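Long-range contacts in RNA-dependent RNA Polymerase (PDB 6TZ0), which polymerises RNA on an RNA template, making the plus strands of viral transcription and, probably, the minus strands of genome replication: residues I217-L222 against E775-L780; D737-W742 against N761-D766; L767-R772 against Y1047-G1052. All blocks are in the same frame, centred on the assembly; numbering follows the deposited sequence.

Contact 1 of 3, residues I217-L222 against E775-L780; sequences IMSGIL and EGLKML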
loop_
_atom_site.group_PDB
_atom_site.type_symbol
_atom_site.label_atom_id
_atom_site.label_comp_id
_atom_site.label_asym_id
_atom_site.label_seq_id
_atom_site.Cartn_x
_atom_site.Cartn_y
_atom_site.Cartn_z
ATOM N N ILE A 217 -16.378 -18.074 23.651
ATOM C CA ILE A 217 -16.948 -18.496 24.930
ATOM C C ILE A 217 -16.119 -17.957 26.091
ATOM O O ILE A 217 -16.668 -17.468 27.086
ATOM C CB ILE A 217 -17.068 -20.027 24.992
ATOM C CG1 ILE A 217 -18.026 -20.541 23.935
ATOM C CG2 ILE A 217 -17.592 -20.475 26.336
ATOM C CD1 ILE A 217 -17.946 -22.024 23.796
ATOM N N MET A 218 -14.786 -18.020 25.975
ATOM C CA MET A 218 -13.901 -17.454 26.996
ATOM C C MET A 218 -14.067 -15.945 27.134
ATOM O O MET A 218 -13.828 -15.388 28.210
ATOM C CB MET A 218 -12.448 -17.792 26.658
ATOM C CG MET A 218 -12.022 -19.223 26.942
ATOM S SD MET A 218 -11.705 -19.528 28.688
ATOM C CE MET A 218 -13.218 -20.323 29.166
ATOM N N SER A 219 -14.485 -15.280 26.065
ATOM C CA SER A 219 -14.726 -13.849 26.051
ATOM C C SER A 219 -16.010 -13.443 26.763
ATOM O O SER A 219 -16.168 -12.268 27.094
ATOM C CB SER A 219 -14.778 -13.382 24.603
ATOM O OG SER A 219 -13.514 -13.537 23.989
ATOM N N GLY A 220 -16.929 -14.370 26.993
ATOM C CA GLY A 220 -18.234 -14.003 27.488
ATOM C C GLY A 220 -19.205 -13.557 26.423
ATOM O O GLY A 220 -20.296 -13.088 26.757
ATOM N N ILE A 221 -18.837 -13.685 25.152
ATOM C CA ILE A 221 -19.710 -13.271 24.061
ATOM C C ILE A 221 -20.712 -14.367 23.726
ATOM O O ILE A 221 -21.914 -14.115 23.591
ATOM C CB ILE A 221 -18.855 -12.880 22.844
ATOM C CG1 ILE A 221 -18.004 -11.659 23.189
ATOM C CG2 ILE A 221 -19.715 -12.624 21.624
ATOM C CD1 ILE A 221 -16.919 -11.385 22.209
ATOM N N LEU A 222 -20.243 -15.600 23.598
ATOM C CA LEU A 222 -21.109 -16.732 23.323
ATOM C C LEU A 222 -21.250 -17.596 24.563
ATOM O O LEU A 222 -20.287 -17.797 25.305
ATOM C CB LEU A 222 -20.572 -17.580 22.174
ATOM C CG LEU A 222 -20.572 -16.977 20.777
ATOM C CD1 LEU A 222 -19.917 -17.943 19.822
ATOM C CD2 LEU A 222 -21.978 -16.670 20.332
ATOM N N GLU A 775 -11.301 -11.689 32.029
ATOM C CA GLU A 775 -10.603 -12.631 32.900
ATOM C C GLU A 775 -10.444 -13.998 32.239
ATOM O O GLU A 775 -9.383 -14.632 32.347
ATOM C CB GLU A 775 -11.353 -12.743 34.227
ATOM C CG GLU A 775 -10.713 -13.676 35.235
ATOM C CD GLU A 775 -9.373 -13.179 35.739
ATOM O OE1 GLU A 775 -9.162 -11.947 35.784
ATOM O OE2 GLU A 775 -8.522 -14.026 36.083
ATOM N N GLY A 776 -11.484 -14.465 31.543
ATOM C CA GLY A 776 -11.360 -15.687 30.767
ATOM C C GLY A 776 -10.392 -15.546 29.614
ATOM O O GLY A 776 -9.719 -16.508 29.238
ATOM N N LEU A 777 -10.278 -14.341 29.068
ATOM C CA LEU A 777 -9.265 -14.060 28.064
ATOM C C LEU A 777 -7.862 -14.090 28.665
ATOM O O LEU A 777 -6.904 -14.503 27.997
ATOM C CB LEU A 777 -9.595 -12.720 27.412
ATOM C CG LEU A 777 -8.797 -12.103 26.278
ATOM C CD1 LEU A 777 -9.754 -11.478 25.312
ATOM C CD2 LEU A 777 -7.966 -11.017 26.870
ATOM N N LYS A 778 -7.727 -13.698 29.937
ATOM C CA LYS A 778 -6.437 -13.839 30.610
ATOM C C LYS A 778 -6.081 -15.307 30.815
ATOM O O LYS A 778 -4.921 -15.706 30.641
ATOM C CB LYS A 778 -6.435 -13.095 31.948
ATOM C CG LYS A 778 -5.056 -13.055 32.606
ATOM C CD LYS A 778 -4.975 -12.044 33.741
ATOM C CE LYS A 778 -5.533 -12.567 35.047
ATOM N NZ LYS A 778 -4.585 -13.523 35.669
ATOM N N MET A 779 -7.073 -16.130 31.158
ATOM C CA MET A 779 -6.817 -17.562 31.309
ATOM C C MET A 779 -6.473 -18.215 29.974
ATOM O O MET A 779 -5.602 -19.094 29.908
ATOM C CB MET A 779 -8.018 -18.247 31.955
ATOM C CG MET A 779 -7.773 -19.698 32.300
ATOM S SD MET A 779 -9.104 -20.429 33.247
ATOM C CE MET A 779 -8.827 -19.636 34.821
ATOM N N LEU A 780 -7.124 -17.771 28.896
ATOM C CA LEU A 780 -6.848 -18.307 27.568
ATOM C C LEU A 780 -5.439 -17.958 27.108
ATOM O O LEU A 780 -4.737 -18.804 26.541
ATOM C CB LEU A 780 -7.883 -17.775 26.584
ATOM C CG LEU A 780 -7.823 -18.278 25.153
ATOM C CD1 LEU A 780 -8.046 -19.766 25.133
ATOM C CD2 LEU A 780 -8.881 -17.582 24.357
#
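M218 and G776 bring the two backbones within 4.9 Å at their CA atoms, where the end of helix 206-218 meets the first turn of helix 774-786. The carbonyl of M218 is directed at this turn: its O lies 3.6 Å from G776 CA in a CA-H...O contact with an angle of 135° at the hydrogen. The place where a side chain would leave G776 faces this carbonyl, and its absence lets the O approach CA directly. The amide of L777 is close by but makes no hydrogen bond to it.

M218, carbonyl and side chain together, supplies most of the surface on its side of the contact. Its CG stands anti to the carbonyl carbon (chi1 -76°), and a bend at chi2 brings SD to 3.7 Å from G776 O. At the root of the same side chain, M218 CB rests 4.2 Å from L780 CD2, one turn further along the second helix. L156 and W159 of helix 145-160 also pack on M218. S219 adds a looser touch, OG to L777 CD1 at 4.5 Å, while its hydroxyl is hydrogen-bonded to T215 O, a turn back in the chain.

Just beyond, G220 takes a positive phi (83°), and its N bonds back to I217 O at 3.1 Å. This is a Schellman motif closing helix 206-218, with the helix terminus packed against the start of helix 774-786.

Contact 2 of 3, residues D737-W742 against N761-D766; sequences DRISLW and NALIDD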
loop_
_atom_site.group_PDB
_atom_site.type_symbol
_atom_site.label_atom_id
_atom_site.label_comp_id
_atom_site.label_asym_id
_atom_site.label_seq_id
_atom_site.Cartn_x
_atom_site.Cartn_y
_atom_site.Cartn_z
ATOM N N ASP A 737 -14.143 -10.034 16.929
ATOM C CA ASP A 737 -13.916 -11.136 16.014
ATOM C C ASP A 737 -13.122 -10.700 14.789
ATOM O O ASP A 737 -13.088 -11.416 13.784
ATOM C CB ASP A 737 -15.255 -11.757 15.622
ATOM C CG ASP A 737 -15.131 -13.220 15.243
ATOM O OD1 ASP A 737 -13.997 -13.743 15.208
ATOM O OD2 ASP A 737 -16.172 -13.862 15.019
ATOM N N ARG A 738 -12.482 -9.540 14.854
ATOM C CA ARG A 738 -11.552 -9.088 13.835
ATOM C C ARG A 738 -10.108 -9.318 14.239
ATOM O O ARG A 738 -9.201 -9.028 13.453
ATOM C CB ARG A 738 -11.783 -7.607 13.547
ATOM C CG ARG A 738 -13.168 -7.314 13.035
ATOM C CD ARG A 738 -13.349 -7.913 11.669
ATOM N NE ARG A 738 -12.433 -7.311 10.711
ATOM C CZ ARG A 738 -12.738 -6.267 9.951
ATOM N NH1 ARG A 738 -11.842 -5.775 9.106
ATOM N NH2 ARG A 738 -13.950 -5.736 10.015
ATOM N N ILE A 739 -9.880 -9.825 15.445
ATOM C CA ILE A 739 -8.550 -10.128 15.955
ATOM C C ILE A 739 -8.449 -11.633 16.108
ATOM O O ILE A 739 -9.245 -12.244 16.831
ATOM C CB ILE A 739 -8.292 -9.421 17.288
ATOM C CG1 ILE A 739 -8.344 -7.914 17.081
ATOM C CG2 ILE A 739 -6.959 -9.853 17.870
ATOM C CD1 ILE A 739 -8.461 -7.166 18.343
ATOM N N SER A 740 -7.474 -12.233 15.439
ATOM C CA SER A 740 -7.305 -13.678 15.434
ATOM C C SER A 740 -6.098 -14.026 16.285
ATOM O O SER A 740 -4.963 -13.704 15.926
ATOM C CB SER A 740 -7.131 -14.207 14.018
ATOM O OG SER A 740 -7.047 -15.618 14.024
ATOM N N LEU A 741 -6.344 -14.696 17.401
ATOM C CA LEU A 741 -5.267 -15.173 18.250
ATOM C C LEU A 741 -4.593 -16.423 17.707
ATOM O O LEU A 741 -3.627 -16.891 18.313
ATOM C CB LEU A 741 -5.799 -15.463 19.655
ATOM C CG LEU A 741 -6.351 -14.312 20.488
ATOM C CD1 LEU A 741 -6.937 -14.838 21.781
ATOM C CD2 LEU A 741 -5.270 -13.299 20.772
ATOM N N TRP A 742 -5.068 -16.983 16.593
ATOM C CA TRP A 742 -4.678 -18.330 16.208
ATOM C C TRP A 742 -4.185 -18.469 14.775
ATOM O O TRP A 742 -3.457 -19.428 14.496
ATOM C CB TRP A 742 -5.853 -19.296 16.429
ATOM C CG TRP A 742 -6.417 -19.196 17.822
ATOM C CD1 TRP A 742 -7.615 -18.643 18.179
ATOM C CD2 TRP A 742 -5.768 -19.565 19.038
ATOM N NE1 TRP A 742 -7.769 -18.692 19.543
ATOM C CE2 TRP A 742 -6.647 -19.254 20.092
ATOM C CE3 TRP A 742 -4.541 -20.153 19.334
ATOM C CZ2 TRP A 742 -6.329 -19.502 21.418
ATOM C CZ3 TRP A 742 -4.227 -20.401 20.650
ATOM C CH2 TRP A 742 -5.118 -20.080 21.677
ATOM N N ASN A 761 0.850 -10.660 23.759
ATOM C CA ASN A 761 0.434 -9.590 24.660
ATOM C C ASN A 761 -0.161 -8.415 23.899
ATOM O O ASN A 761 -1.120 -7.797 24.370
ATOM C CB ASN A 761 1.612 -9.123 25.511
ATOM C CG ASN A 761 1.968 -10.107 26.595
ATOM O OD1 ASN A 761 1.091 -10.691 27.225
ATOM N ND2 ASN A 761 3.256 -10.284 26.835
ATOM N N ALA A 762 0.369 -8.108 22.713
ATOM C CA ALA A 762 -0.209 -7.031 21.913
ATOM C C ALA A 762 -1.600 -7.395 21.406
ATOM O O ALA A 762 -2.499 -6.548 21.397
ATOM C CB ALA A 762 0.713 -6.687 20.747
ATOM N N LEU A 763 -1.811 -8.653 21.010
ATOM C CA LEU A 763 -3.140 -9.061 20.557
ATOM C C LEU A 763 -4.146 -9.120 21.702
ATOM O O LEU A 763 -5.323 -8.773 21.517
ATOM C CB LEU A 763 -3.055 -10.415 19.862
ATOM C CG LEU A 763 -2.363 -10.454 18.505
ATOM C CD1 LEU A 763 -2.161 -11.881 18.093
ATOM C CD2 LEU A 763 -3.196 -9.742 17.472
ATOM N N ILE A 764 -3.699 -9.554 22.881
ATOM C CA ILE A 764 -4.542 -9.551 24.072
ATOM C C ILE A 764 -4.911 -8.126 24.471
ATOM O O ILE A 764 -6.061 -7.846 24.829
ATOM C CB ILE A 764 -3.834 -10.323 25.205
ATOM C CG1 ILE A 764 -3.845 -11.828 24.923
ATOM C CG2 ILE A 764 -4.417 -10.029 26.559
ATOM C CD1 ILE A 764 -5.215 -12.415 24.795
ATOM N N ASP A 765 -3.963 -7.191 24.361
ATOM C CA ASP A 765 -4.268 -5.795 24.649
ATOM C C ASP A 765 -5.167 -5.175 23.587
ATOM O O ASP A 765 -5.929 -4.252 23.891
ATOM C CB ASP A 765 -2.978 -4.996 24.783
ATOM C CG ASP A 765 -2.186 -5.378 26.013
ATOM O OD1 ASP A 765 -2.802 -5.832 26.997
ATOM O OD2 ASP A 765 -0.947 -5.226 25.996
ATOM N N ASP A 766 -5.105 -5.660 22.345
ATOM C CA ASP A 766 -6.046 -5.194 21.334
ATOM C C ASP A 766 -7.453 -5.726 21.564
ATOM O O ASP A 766 -8.418 -5.068 21.171
ATOM C CB ASP A 766 -5.592 -5.596 19.933
ATOM C CG ASP A 766 -4.336 -4.897 19.498
ATOM O OD1 ASP A 766 -4.058 -3.799 20.008
ATOM O OD2 ASP A 766 -3.625 -5.442 18.628
#
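I739 reaches L763 and D766 with two different branches. CG1 is anti to the carbonyl carbon (chi1 -63°), which puts CG2 anti to the backbone N; CG2 lies 3.8 Å from L763 CD2, and the two side chains run antiparallel alongside each other. The other branch carries CD1 to the end of the helix, where it sits 3.6 Å from D766 CB and close to the carbonyl O of the same residue; here the side chains are roughly perpendicular. R770, in the loop that follows the helix, also packs on I739.

S740 turns its CB away from the helix and takes part through its backbone, with its carbonyl O 4.0 Å from L763 CD1. Its hydroxyl is engaged elsewhere, in a hydrogen bond with T743 OG1.

With L741 the apolar packing resumes. CD2 does the touching: it is 3.7 Å from L763 CB and 4.1 Å from I764 CD1, so one methyl bridges two successive residues of the helix. L741 passes L763 head to tail and lies crosswise to I764. L763 thus has I739 at one of its methyls and L741 at its CB.

The CB of W742 is directed away from the helix, and its NE1 is hydrogen-bonded to T215 OG1 of helix 206-218. Lacking any polar bond between the two segments, this is aliphatic loop-on-helix packing: an irregular chain following strand 732-733 lies against the last turn of helix 754-766, the next helix in sequence.

Contact 3 of 3, residues L767-R772 against Y1047-G1052; sequences LLFRVR and YNMSFG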
loop_
_atom_site.group_PDB
_atom_site.type_symbol
_atom_site.label_atom_id
_atom_site.label_comp_id
_atom_site.label_asym_id
_atom_site.label_seq_id
_atom_site.Cartn_x
_atom_site.Cartn_y
_atom_site.Cartn_z
ATOM N N LEU A 767 -7.592 -6.897 22.181
ATOM C CA LEU A 767 -8.899 -7.461 22.497
ATOM C C LEU A 767 -9.448 -7.028 23.846
ATOM O O LEU A 767 -10.187 -7.795 24.457
ATOM C CB LEU A 767 -8.844 -8.989 22.486
ATOM C CG LEU A 767 -8.813 -9.825 21.219
ATOM C CD1 LEU A 767 -8.529 -11.249 21.615
ATOM C CD2 LEU A 767 -10.159 -9.733 20.548
ATOM N N LEU A 768 -9.100 -5.847 24.347
ATOM C CA LEU A 768 -9.289 -5.613 25.774
ATOM C C LEU A 768 -10.595 -4.876 26.060
ATOM O O LEU A 768 -11.328 -5.246 26.982
ATOM C CB LEU A 768 -8.091 -4.858 26.338
ATOM C CG LEU A 768 -7.771 -5.112 27.813
ATOM C CD1 LEU A 768 -6.301 -4.880 28.011
ATOM C CD2 LEU A 768 -8.545 -4.257 28.770
ATOM N N PHE A 769 -10.889 -3.805 25.317
ATOM C CA PHE A 769 -12.164 -3.123 25.514
ATOM C C PHE A 769 -13.251 -3.603 24.570
ATOM O O PHE A 769 -14.409 -3.224 24.742
ATOM C CB PHE A 769 -12.070 -1.594 25.382
ATOM C CG PHE A 769 -11.517 -0.890 26.590
ATOM C CD1 PHE A 769 -10.714 -1.536 27.508
ATOM C CD2 PHE A 769 -11.985 0.372 26.908
ATOM C CE1 PHE A 769 -10.259 -0.892 28.619
ATOM C CE2 PHE A 769 -11.542 1.024 28.034
ATOM C CZ PHE A 769 -10.679 0.385 28.896
ATOM N N ARG A 770 -12.917 -4.411 23.573
ATOM C CA ARG A 770 -13.915 -4.943 22.659
ATOM C C ARG A 770 -14.438 -6.301 23.106
ATOM O O ARG A 770 -15.105 -6.994 22.337
ATOM C CB ARG A 770 -13.338 -4.999 21.247
ATOM C CG ARG A 770 -12.082 -5.802 21.107
ATOM C CD ARG A 770 -11.533 -5.657 19.709
ATOM N NE ARG A 770 -11.019 -4.322 19.426
ATOM C CZ ARG A 770 -10.601 -3.930 18.227
ATOM N NH1 ARG A 770 -10.641 -4.767 17.205
ATOM N NH2 ARG A 770 -10.136 -2.705 18.047
ATOM N N VAL A 771 -14.174 -6.670 24.353
ATOM C CA VAL A 771 -14.476 -7.987 24.886
ATOM C C VAL A 771 -15.426 -7.802 26.065
ATOM O O VAL A 771 -15.572 -6.707 26.605
ATOM C CB VAL A 771 -13.179 -8.717 25.303
ATOM C CG1 VAL A 771 -12.673 -8.250 26.656
ATOM C CG2 VAL A 771 -13.301 -10.184 25.227
ATOM N N ARG A 772 -16.077 -8.887 26.466
ATOM C CA ARG A 772 -17.095 -8.816 27.502
ATOM C C ARG A 772 -16.649 -9.426 28.827
ATOM O O ARG A 772 -17.104 -8.986 29.885
ATOM C CB ARG A 772 -18.371 -9.497 26.997
ATOM C CG ARG A 772 -19.590 -9.282 27.834
ATOM C CD ARG A 772 -20.812 -9.832 27.149
ATOM N NE ARG A 772 -21.972 -9.756 28.021
ATOM C CZ ARG A 772 -23.177 -10.193 27.694
ATOM N NH1 ARG A 772 -23.384 -10.743 26.508
ATOM N NH2 ARG A 772 -24.174 -10.090 28.555
ATOM N N TYR A 1047 -18.014 -3.080 25.979
ATOM C CA TYR A 1047 -18.540 -4.377 26.394
ATOM C C TYR A 1047 -17.967 -4.843 27.724
ATOM O O TYR A 1047 -18.595 -5.671 28.388
ATOM C CB TYR A 1047 -18.296 -5.455 25.336
ATOM C CG TYR A 1047 -19.182 -5.372 24.123
ATOM C CD1 TYR A 1047 -20.528 -5.668 24.214
ATOM C CD2 TYR A 1047 -18.662 -5.057 22.879
ATOM C CE1 TYR A 1047 -21.341 -5.604 23.116
ATOM C CE2 TYR A 1047 -19.470 -4.992 21.773
ATOM C CZ TYR A 1047 -20.807 -5.268 21.897
ATOM O OH TYR A 1047 -21.622 -5.216 20.795
ATOM N N ASN A 1048 -16.816 -4.326 28.143
ATOM C CA ASN A 1048 -16.264 -4.672 29.445
ATOM C C ASN A 1048 -16.582 -3.660 30.539
ATOM O O ASN A 1048 -16.180 -3.872 31.686
ATOM C CB ASN A 1048 -14.745 -4.854 29.374
ATOM C CG ASN A 1048 -14.012 -3.608 28.917
ATOM O OD1 ASN A 1048 -14.609 -2.634 28.476
ATOM N ND2 ASN A 1048 -12.703 -3.613 29.094
ATOM N N MET A 1049 -17.264 -2.567 30.225
ATOM C CA MET A 1049 -17.468 -1.483 31.178
ATOM C C MET A 1049 -18.895 -1.433 31.704
ATOM O O MET A 1049 -19.428 -0.357 31.965
ATOM C CB MET A 1049 -17.078 -0.142 30.566
ATOM C CG MET A 1049 -15.587 0.025 30.389
ATOM S SD MET A 1049 -15.145 1.598 29.659
ATOM C CE MET A 1049 -15.571 2.677 31.009
ATOM N N SER A 1050 -19.514 -2.595 31.899
ATOM C CA SER A 1050 -20.864 -2.650 32.439
ATOM C C SER A 1050 -20.868 -2.273 33.911
ATOM O O SER A 1050 -19.830 -2.254 34.573
ATOM C CB SER A 1050 -21.472 -4.038 32.250
ATOM O OG SER A 1050 -20.799 -5.001 33.033
ATOM N N PHE A 1051 -22.061 -1.973 34.417
ATOM C CA PHE A 1051 -22.221 -1.485 35.780
ATOM C C PHE A 1051 -21.819 -2.551 36.790
ATOM O O PHE A 1051 -22.456 -3.605 36.884
ATOM C CB PHE A 1051 -23.659 -1.045 36.009
ATOM C CG PHE A 1051 -23.929 -0.614 37.406
ATOM C CD1 PHE A 1051 -23.397 0.564 37.890
ATOM C CD2 PHE A 1051 -24.710 -1.390 38.243
ATOM C CE1 PHE A 1051 -23.638 0.963 39.180
ATOM C CE2 PHE A 1051 -24.958 -0.994 39.534
ATOM C CZ PHE A 1051 -24.422 0.182 40.003
ATOM N N GLY A 1052 -20.752 -2.273 37.536
ATOM C CA GLY A 1052 -20.190 -3.189 38.500
ATOM C C GLY A 1052 -18.857 -3.772 38.093
ATOM O O GLY A 1052 -18.120 -4.253 38.960
#
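N1048 and F769 lie at the heart of a buried loop-to-loop contact, in which the connection between helices 754-766 and 774-786 meets the chain leading into helix 1054-1062. The carboxamide of N1048 reaches L768 O and F769, while CB lies against V771 O. A chi1 of 60° sets CG between the backbone N and the carbonyl carbon, 3.9 Å from F769 CA. OD1 sits 4.0 Å above one face of the F769 ring, offset toward the rim, and ND2 comes 3.3 Å from F769 CD1; ring and amide planes are 66° apart. ND2 is also near L768 O, as is N1048 N near V771 O, but both angles are too poor for hydrogen bonds.

M1049 follows with its sulfur 4.8 Å from the centroid of the F769 ring, an oblique Met-aromatic contact. Y1047 CB lies 3.3 Å from V771 O, and R772 CA meets Y1047 O at 3.6 Å in a fairly straight CA-H...O contact, 158° at the hydrogen. The polar ends of Y1047 and R772 bond elsewhere, Y1047 OH to A329 O and R772 NH2 to S60 O. Carboxamide and sulfur packing on F769, with a separate backbone CA-H...O contact, thus join the C-terminal region of the polymerase to an interhelical loop.

Helices 754-766 and 774-786 and the loop between them supply one side of every contact, so all three are parts of one packing unit. Contact 1 is buried throughout and contact 3 largely so; contact 2 is only partly buried, although nearest the centre of the chain. Contact 2 is local and aliphatic; contacts 1 and 3 bring in distant N- and C-terminal regions, and there backbone carbonyls facing CA-H groups and methionine sulfurs play a larger part. The seams are continuous: L777 CD2 packs 3.7 Å from I764 CG2 between contacts 1 and 2, S219 CB meets V771 CG2 between 1 and 3, and L741 meets L767 between 2 and 3.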